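Local coordinates for protein phosphorylated carbohydrates phosphatase TM_1254 (Thermotoga maritima msb8, PDB 3KBB) that removes phosphate from phosphorylated sugars such as erythrose 4-phosphate, fructose 6-phosphate and mannose 6-phosphate, using a divalent metal ion, most actively cobalt, at residues A[176-188]-A[199-211]. Numbering follows the deposited sequence.
Sequences AGIERIYGVVHSL and AVALVKPEEILNV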
ATOM      1  N   ALA A 176      -2.300   3.747 -17.881  1.00 18.28           N
ATOM      2  CA  ALA A 176      -1.217   2.969 -18.485  1.00 19.04           C
ATOM      3  C   ALA A 176      -1.744   1.961 -19.500  1.00 18.55           C
ATOM      4  O   ALA A 176      -0.959   1.246 -20.098  1.00 20.19           O
ATOM      5  CB  ALA A 176      -0.400   2.246 -17.400  1.00 17.15           C
ATOM      6  N   GLY A 177      -3.063   1.883 -19.661  1.00 18.88           N
ATOM      7  CA  GLY A 177      -3.692   1.008 -20.659  1.00 19.28           C
ATOM      8  C   GLY A 177      -4.148  -0.351 -20.158  1.00 19.39           C
ATOM      9  O   GLY A 177      -4.604  -1.194 -20.946  1.00 19.93           O
ATOM     10  N   ILE A 178      -4.067  -0.557 -18.833  1.00 17.97           N
ATOM     11  CA  ILE A 178      -4.452  -1.807 -18.199  1.00 17.03           C
ATOM     12  C   ILE A 178      -5.968  -1.772 -17.906  1.00 18.61           C
ATOM     13  O   ILE A 178      -6.470  -0.852 -17.246  1.00 20.12           O
ATOM     14  CB  ILE A 178      -3.689  -2.016 -16.887  1.00 16.00           C
ATOM     15  CG1 ILE A 178      -2.176  -2.097 -17.170  1.00 12.69           C
ATOM     16  CG2 ILE A 178      -4.192  -3.324 -16.150  1.00 16.45           C
ATOM     17  CD1 ILE A 178      -1.307  -2.057 -15.912  1.00 19.15           C
ATOM     18  N   GLU A 179      -6.674  -2.788 -18.386  1.00 19.59           N
ATOM     19  CA  GLU A 179      -8.144  -2.846 -18.193  1.00 20.54           C
ATOM     20  C   GLU A 179      -8.586  -3.685 -17.000  1.00 19.86           C
ATOM     21  O   GLU A 179      -9.566  -3.343 -16.308  1.00 20.16           O
ATOM     22  CB  GLU A 179      -8.819  -3.312 -19.483  1.00 22.06           C
ATOM     23  CG  GLU A 179      -8.835  -2.192 -20.548  1.00 27.13           C
ATOM     24  CD  GLU A 179      -9.619  -0.959 -20.135  0.50 29.34           C
ATOM     25  OE1 GLU A 179     -10.846  -1.070 -19.891  0.50 33.17           O
ATOM     26  OE2 GLU A 179      -9.014   0.131 -20.074  0.50 30.24           O
ATOM     27  N   ARG A 180      -7.897  -4.800 -16.776  1.00 18.72           N
ATOM     28  CA  ARG A 180      -8.281  -5.722 -15.714  1.00 18.61           C
ATOM     29  C   ARG A 180      -7.745  -5.296 -14.349  1.00 18.66           C
ATOM     30  O   ARG A 180      -6.706  -5.822 -13.888  1.00 18.06           O
ATOM     31  CB  ARG A 180      -7.895  -7.169 -16.005  1.00 19.01           C
ATOM     32  CG  ARG A 180      -8.367  -7.707 -17.347  1.00 21.46           C
ATOM     33  CD  ARG A 180      -8.077  -9.205 -17.407  1.00 26.44           C
ATOM     34  NE  ARG A 180      -8.587  -9.779 -18.649  1.00 29.30           N
ATOM     35  CZ  ARG A 180      -9.632 -10.607 -18.731  0.70 30.40           C
ATOM     36  NH1 ARG A 180     -10.305 -10.978 -17.633  0.70 25.42           N
ATOM     37  NH2 ARG A 180      -9.992 -11.062 -19.928  0.70 29.19           N
ATOM     38  N   ILE A 181      -8.434  -4.334 -13.733  1.00 16.33           N
ATOM     39  CA  ILE A 181      -8.035  -3.780 -12.429  1.00 16.38           C
ATOM     40  C   ILE A 181      -9.074  -4.139 -11.383  1.00 17.26           C
ATOM     41  O   ILE A 181     -10.264  -3.818 -11.575  1.00 16.64           O
ATOM     42  CB  ILE A 181      -7.930  -2.239 -12.508  1.00 15.17           C
ATOM     43  CG1 ILE A 181      -6.919  -1.837 -13.603  1.00 15.56           C
ATOM     44  CG2 ILE A 181      -7.515  -1.641 -11.124  1.00 15.64           C
ATOM     45  CD1 ILE A 181      -7.101  -0.410 -14.013  1.00 16.07           C
ATOM     46  N   TYR A 182      -8.668  -4.837 -10.325  1.00 16.21           N
ATOM     47  CA  TYR A 182      -9.584  -5.176  -9.244  1.00 17.26           C
ATOM     48  C   TYR A 182      -9.337  -4.207  -8.103  1.00 17.55           C
ATOM     49  O   TYR A 182      -8.177  -3.902  -7.772  1.00 16.24           O
ATOM     50  CB  TYR A 182      -9.363  -6.611  -8.764  1.00 17.63           C
ATOM     51  CG  TYR A 182      -9.882  -7.619  -9.770  1.00 18.40           C
ATOM     52  CD1 TYR A 182     -11.178  -8.149  -9.650  1.00 20.32           C
ATOM     53  CD2 TYR A 182      -9.119  -7.981 -10.877  1.00 20.12           C
ATOM     54  CE1 TYR A 182     -11.669  -9.040 -10.601  1.00 19.03           C
ATOM     55  CE2 TYR A 182      -9.581  -8.877 -11.828  1.00 17.89           C
ATOM     56  CZ  TYR A 182     -10.872  -9.395 -11.707  1.00 20.21           C
ATOM     57  OH  TYR A 182     -11.375 -10.292 -12.627  1.00 19.45           O
ATOM     58  N   GLY A 183     -10.410  -3.710  -7.502  1.00 17.59           N
ATOM     59  CA  GLY A 183     -10.267  -2.837  -6.360  1.00 17.91           C
ATOM     60  C   GLY A 183     -10.342  -3.635  -5.074  1.00 18.43           C
ATOM     61  O   GLY A 183     -11.329  -4.323  -4.804  1.00 20.34           O
ATOM     62  N   VAL A 184      -9.300  -3.531  -4.258  1.00 16.87           N
ATOM     63  CA  VAL A 184      -9.198  -4.299  -3.014  1.00 18.23           C
ATOM     64  C   VAL A 184      -9.714  -3.474  -1.851  1.00 19.32           C
ATOM     65  O   VAL A 184      -9.262  -2.347  -1.648  1.00 19.01           O
ATOM     66  CB  VAL A 184      -7.713  -4.741  -2.740  1.00 18.61           C
ATOM     67  CG1 VAL A 184      -7.655  -5.502  -1.387  1.00 19.41           C
ATOM     68  CG2 VAL A 184      -7.282  -5.654  -3.864  1.00 18.00           C
ATOM     69  N   VAL A 185     -10.684  -4.022  -1.113  1.00 20.42           N
ATOM     70  CA  VAL A 185     -11.382  -3.235  -0.097  1.00 23.22           C
ATOM     71  C   VAL A 185     -11.275  -3.910   1.247  1.00 25.62           C
ATOM     72  O   VAL A 185     -10.969  -5.093   1.340  1.00 25.89           O
ATOM     73  CB  VAL A 185     -12.886  -3.070  -0.474  1.00 23.34           C
ATOM     74  CG1 VAL A 185     -13.039  -2.224  -1.700  1.00 24.88           C
ATOM     75  CG2 VAL A 185     -13.518  -4.409  -0.671  1.00 23.10           C
ATOM     76  N   HIS A 186     -11.586  -3.159   2.300  1.00 29.71           N
ATOM     77  CA  HIS A 186     -11.302  -3.632   3.634  1.00 33.03           C
ATOM     78  C   HIS A 186     -12.445  -3.638   4.613  1.00 34.37           C
ATOM     79  O   HIS A 186     -12.278  -4.128   5.734  1.00 35.29           O
ATOM     80  CB  HIS A 186     -10.160  -2.794   4.181  1.00 34.59           C
ATOM     81  CG  HIS A 186      -8.967  -2.830   3.289  1.00 37.35           C
ATOM     82  ND1 HIS A 186      -8.211  -3.973   3.118  1.00 40.64           N
ATOM     83  CD2 HIS A 186      -8.439  -1.896   2.464  1.00 40.61           C
ATOM     84  CE1 HIS A 186      -7.252  -3.734   2.244  1.00 40.51           C
ATOM     85  NE2 HIS A 186      -7.372  -2.483   1.825  1.00 41.94           N
ATOM     86  N   SER A 187     -13.597  -3.135   4.191  0.80 34.71           N
ATOM     87  CA  SER A 187     -14.690  -2.907   5.131  0.80 35.02           C
ATOM     88  C   SER A 187     -16.021  -3.262   4.511  0.80 34.54           C
ATOM     89  O   SER A 187     -16.073  -3.785   3.398  0.80 34.03           O
ATOM     90  CB  SER A 187     -14.675  -1.454   5.603  0.80 35.77           C
ATOM     91  OG  SER A 187     -15.270  -0.594   4.640  0.80 38.90           O
ATOM     92  N   LEU A 188     -17.088  -2.967   5.251  0.80 34.21           N
ATOM     93  CA  LEU A 188     -18.434  -3.366   4.882  0.80 33.93           C
ATOM     94  C   LEU A 188     -18.853  -2.827   3.503  0.80 33.19           C
ATOM     95  O   LEU A 188     -19.340  -3.582   2.687  0.80 33.16           O
ATOM     96  CB  LEU A 188     -19.449  -2.980   5.975  0.80 33.90           C
ATOM     97  CG  LEU A 188     -20.909  -3.448   5.802  0.80 33.31           C
ATOM     98  CD1 LEU A 188     -21.101  -4.964   5.891  0.80 32.96           C
ATOM     99  CD2 LEU A 188     -21.816  -2.736   6.823  0.80 34.54           C
ATOM    100  N   ALA A 199     -12.134   0.328 -11.731  1.00 18.12           N
ATOM    101  CA  ALA A 199     -11.975  -1.063 -11.272  1.00 17.08           C
ATOM    102  C   ALA A 199     -13.155  -1.917 -11.810  1.00 18.64           C
ATOM    103  O   ALA A 199     -14.310  -1.431 -11.908  1.00 18.23           O
ATOM    104  CB  ALA A 199     -11.898  -1.144  -9.769  1.00 17.79           C
ATOM    105  N   VAL A 200     -12.863  -3.160 -12.167  1.00 17.77           N
ATOM    106  CA  VAL A 200     -13.876  -4.021 -12.813  1.00 19.46           C
ATOM    107  C   VAL A 200     -14.697  -4.826 -11.795  1.00 18.81           C
ATOM    108  O   VAL A 200     -15.737  -5.408 -12.134  1.00 19.02           O
ATOM    109  CB  VAL A 200     -13.253  -5.011 -13.835  1.00 19.51           C
ATOM    110  CG1 VAL A 200     -12.539  -4.226 -14.967  1.00 19.52           C
ATOM    111  CG2 VAL A 200     -12.347  -6.067 -13.130  1.00 19.69           C
ATOM    112  N   ALA A 201     -14.264  -4.783 -10.536  1.00 18.68           N
ATOM    113  CA  ALA A 201     -14.915  -5.481  -9.466  1.00 16.77           C
ATOM    114  C   ALA A 201     -14.197  -5.129  -8.194  1.00 18.44           C
ATOM    115  O   ALA A 201     -13.000  -4.794  -8.217  1.00 17.93           O
ATOM    116  CB  ALA A 201     -14.879  -7.009  -9.685  1.00 17.04           C
ATOM    117  N   LEU A 202     -14.919  -5.251  -7.091  1.00 17.05           N
ATOM    118  CA  LEU A 202     -14.329  -5.120  -5.754  1.00 18.60           C
ATOM    119  C   LEU A 202     -14.074  -6.495  -5.127  1.00 20.13           C
ATOM    120  O   LEU A 202     -14.905  -7.437  -5.265  1.00 20.77           O
ATOM    121  CB  LEU A 202     -15.246  -4.311  -4.845  1.00 18.28           C
ATOM    122  CG  LEU A 202     -15.668  -2.907  -5.322  1.00 20.56           C
ATOM    123  CD1 LEU A 202     -16.579  -2.270  -4.304  1.00 20.64           C
ATOM    124  CD2 LEU A 202     -14.388  -2.039  -5.521  1.00 19.89           C
ATOM    125  N   VAL A 203     -12.946  -6.625  -4.431  1.00 19.01           N
ATOM    126  CA  VAL A 203     -12.635  -7.854  -3.719  1.00 20.38           C
ATOM    127  C   VAL A 203     -11.960  -7.591  -2.385  1.00 20.85           C
ATOM    128  O   VAL A 203     -11.204  -6.635  -2.273  1.00 21.68           O
ATOM    129  CB  VAL A 203     -11.700  -8.761  -4.533  1.00 21.18           C
ATOM    130  CG1 VAL A 203     -12.469  -9.354  -5.675  1.00 22.71           C
ATOM    131  CG2 VAL A 203     -10.439  -7.955  -4.980  1.00 19.54           C
ATOM    132  N   LYS A 204     -12.213  -8.447  -1.393  1.00 21.89           N
ATOM    133  CA  LYS A 204     -11.411  -8.441  -0.145  1.00 23.63           C
ATOM    134  C   LYS A 204     -10.105  -9.212  -0.412  1.00 22.74           C
ATOM    135  O   LYS A 204     -10.032 -10.008  -1.339  1.00 22.48           O
ATOM    136  CB  LYS A 204     -12.199  -9.100   1.008  1.00 24.39           C
ATOM    137  CG  LYS A 204     -13.513  -8.376   1.345  1.00 27.69           C
ATOM    138  CD  LYS A 204     -14.217  -8.969   2.560  0.50 26.37           C
ATOM    139  CE  LYS A 204     -15.146 -10.117   2.174  0.50 31.21           C
ATOM    140  NZ  LYS A 204     -16.455  -9.680   1.557  0.50 31.21           N
ATOM    141  N   PRO A 205      -9.049  -8.944   0.359  1.00 23.87           N
ATOM    142  CA  PRO A 205      -7.784  -9.651   0.152  1.00 24.37           C
ATOM    143  C   PRO A 205      -7.972 -11.165   0.093  1.00 24.70           C
ATOM    144  O   PRO A 205      -7.393 -11.817  -0.774  1.00 24.84           O
ATOM    145  CB  PRO A 205      -6.990  -9.271   1.403  1.00 24.38           C
ATOM    146  CG  PRO A 205      -7.443  -7.859   1.629  1.00 24.75           C
ATOM    147  CD  PRO A 205      -8.923  -7.917   1.410  1.00 23.61           C
ATOM    148  N   GLU A 206      -8.805 -11.699   0.987  1.00 26.10           N
ATOM    149  CA  GLU A 206      -9.131 -13.139   1.020  1.00 27.12           C
ATOM    150  C   GLU A 206      -9.779 -13.645  -0.243  1.00 26.69           C
ATOM    151  O   GLU A 206      -9.798 -14.840  -0.458  1.00 28.32           O
ATOM    152  CB  GLU A 206     -10.139 -13.483   2.140  1.00 28.42           C
ATOM    153  CG  GLU A 206      -9.882 -12.842   3.449  1.00 32.51           C
ATOM    154  CD  GLU A 206     -10.559 -11.498   3.535  1.00 33.34           C
ATOM    155  OE1 GLU A 206     -11.798 -11.462   3.739  1.00 38.01           O
ATOM    156  OE2 GLU A 206      -9.852 -10.486   3.419  1.00 30.78           O
ATOM    157  N   GLU A 207     -10.368 -12.756  -1.047  1.00 26.36           N
ATOM    158  CA  GLU A 207     -11.075 -13.186  -2.264  1.00 26.73           C
ATOM    159  C   GLU A 207     -10.182 -13.172  -3.505  1.00 24.98           C
ATOM    160  O   GLU A 207     -10.596 -13.581  -4.588  1.00 24.48           O
ATOM    161  CB  GLU A 207     -12.326 -12.323  -2.503  1.00 27.05           C
ATOM    162  CG  GLU A 207     -13.467 -12.601  -1.486  1.00 29.09           C
ATOM    163  CD  GLU A 207     -14.453 -11.438  -1.293  1.00 31.32           C
ATOM    164  OE1 GLU A 207     -14.434 -10.436  -2.063  1.00 31.31           O
ATOM    165  OE2 GLU A 207     -15.260 -11.533  -0.321  1.00 36.20           O
ATOM    166  N   ILE A 208      -8.955 -12.687  -3.349  1.00 23.70           N
ATOM    167  CA  ILE A 208      -8.071 -12.506  -4.516  1.00 22.36           C
ATOM    168  C   ILE A 208      -7.726 -13.872  -5.135  1.00 21.78           C
ATOM    169  O   ILE A 208      -7.718 -14.029  -6.354  1.00 22.53           O
ATOM    170  CB  ILE A 208      -6.810 -11.739  -4.110  1.00 21.42           C
ATOM    171  CG1 ILE A 208      -7.176 -10.260  -3.794  1.00 21.42           C
ATOM    172  CG2 ILE A 208      -5.732 -11.834  -5.216  1.00 20.10           C
ATOM    173  CD1 ILE A 208      -6.010  -9.421  -3.220  1.00 20.91           C
ATOM    174  N   LEU A 209      -7.469 -14.854  -4.283  1.00 22.26           N
ATOM    175  CA  LEU A 209      -7.139 -16.193  -4.783  1.00 22.95           C
ATOM    176  C   LEU A 209      -8.193 -16.743  -5.749  1.00 23.49           C
ATOM    177  O   LEU A 209      -7.871 -17.169  -6.837  1.00 22.83           O
ATOM    178  CB  LEU A 209      -6.891 -17.145  -3.610  1.00 22.62           C
ATOM    179  CG  LEU A 209      -6.660 -18.614  -4.019  1.00 22.66           C
ATOM    180  CD1 LEU A 209      -5.460 -18.832  -4.931  1.00 23.36           C
ATOM    181  CD2 LEU A 209      -6.499 -19.394  -2.768  1.00 23.79           C
ATOM    182  N   ASN A 210      -9.471 -16.710  -5.364  1.00 24.07           N
ATOM    183  CA  ASN A 210     -10.516 -17.170  -6.267  1.00 24.62           C
ATOM    184  C   ASN A 210     -10.660 -16.342  -7.548  1.00 23.20           C
ATOM    185  O   ASN A 210     -10.935 -16.890  -8.631  1.00 23.77           O
ATOM    186  CB  ASN A 210     -11.860 -17.333  -5.527  1.00 25.88           C
ATOM    187  CG  ASN A 210     -11.841 -18.481  -4.521  0.50 27.25           C
ATOM    188  OD1 ASN A 210     -11.037 -19.414  -4.622  0.50 27.64           O
ATOM    189  ND2 ASN A 210     -12.739 -18.414  -3.544  0.50 30.89           N
ATOM    190  N   VAL A 211     -10.427 -15.030  -7.463  1.00 22.25           N
ATOM    191  CA  VAL A 211     -10.325 -14.256  -8.699  1.00 21.35           C
ATOM    192  C   VAL A 211      -9.238 -14.829  -9.625  1.00 21.13           C
ATOM    193  O   VAL A 211      -9.460 -15.002 -10.820  1.00 21.40           O
ATOM    194  CB  VAL A 211     -10.070 -12.758  -8.436  1.00 21.36           C
ATOM    195  CG1 VAL A 211      -9.771 -12.045  -9.760  1.00 21.81           C
ATOM    196  CG2 VAL A 211     -11.295 -12.151  -7.762  1.00 21.65           C
TER
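Tyr182 puts its ring between two valines: Val200 CG2 sits over the centre of one face, 3.9 Å from the centroid, and Val211 CG1 lies on the opposite face, nearer the rim, 3.5 Å from Tyr182 CZ. Both are CH-pi contacts, for which branched valine offers a methyl to each face. With CG anti to its carbonyl carbon (chi1 -73°), the ring also reaches the small Ala201 CB, 3.9 Å from Tyr182 CD1. Replacing Tyr182 with an alanine is likely to leave both valine methyls without the ring between them, opening a gap between strand 181-184 and helix 208-215. Further along, Val184 CG2 meets Ile208 CD1 at 4.0 Å, while its CG1 packs on Pro205 CG. Glycine suits position 183, since a CB there, on the face carrying Leu202, would press against Leu202 CD2 and Ala199 CB. The parallel ladder starts with Val200 N to Ile181 O (2.7 Å), almost straight at the carbonyl (176°). Gly183 N donates to Ala201 O (2.9 Å) and Gly183 O accepts from Val203 N (2.8 Å); Val185 N to Val203 O is more bent (148°). Strand 201-203 edges the HAD Rossmann-like sheet, joined to 181-184 by a beta-alpha-beta crossover through helix 192-196. Strand 160-164 lies beyond, and Ile208 and Leu209 pack helix 208-215 against helix 89-98.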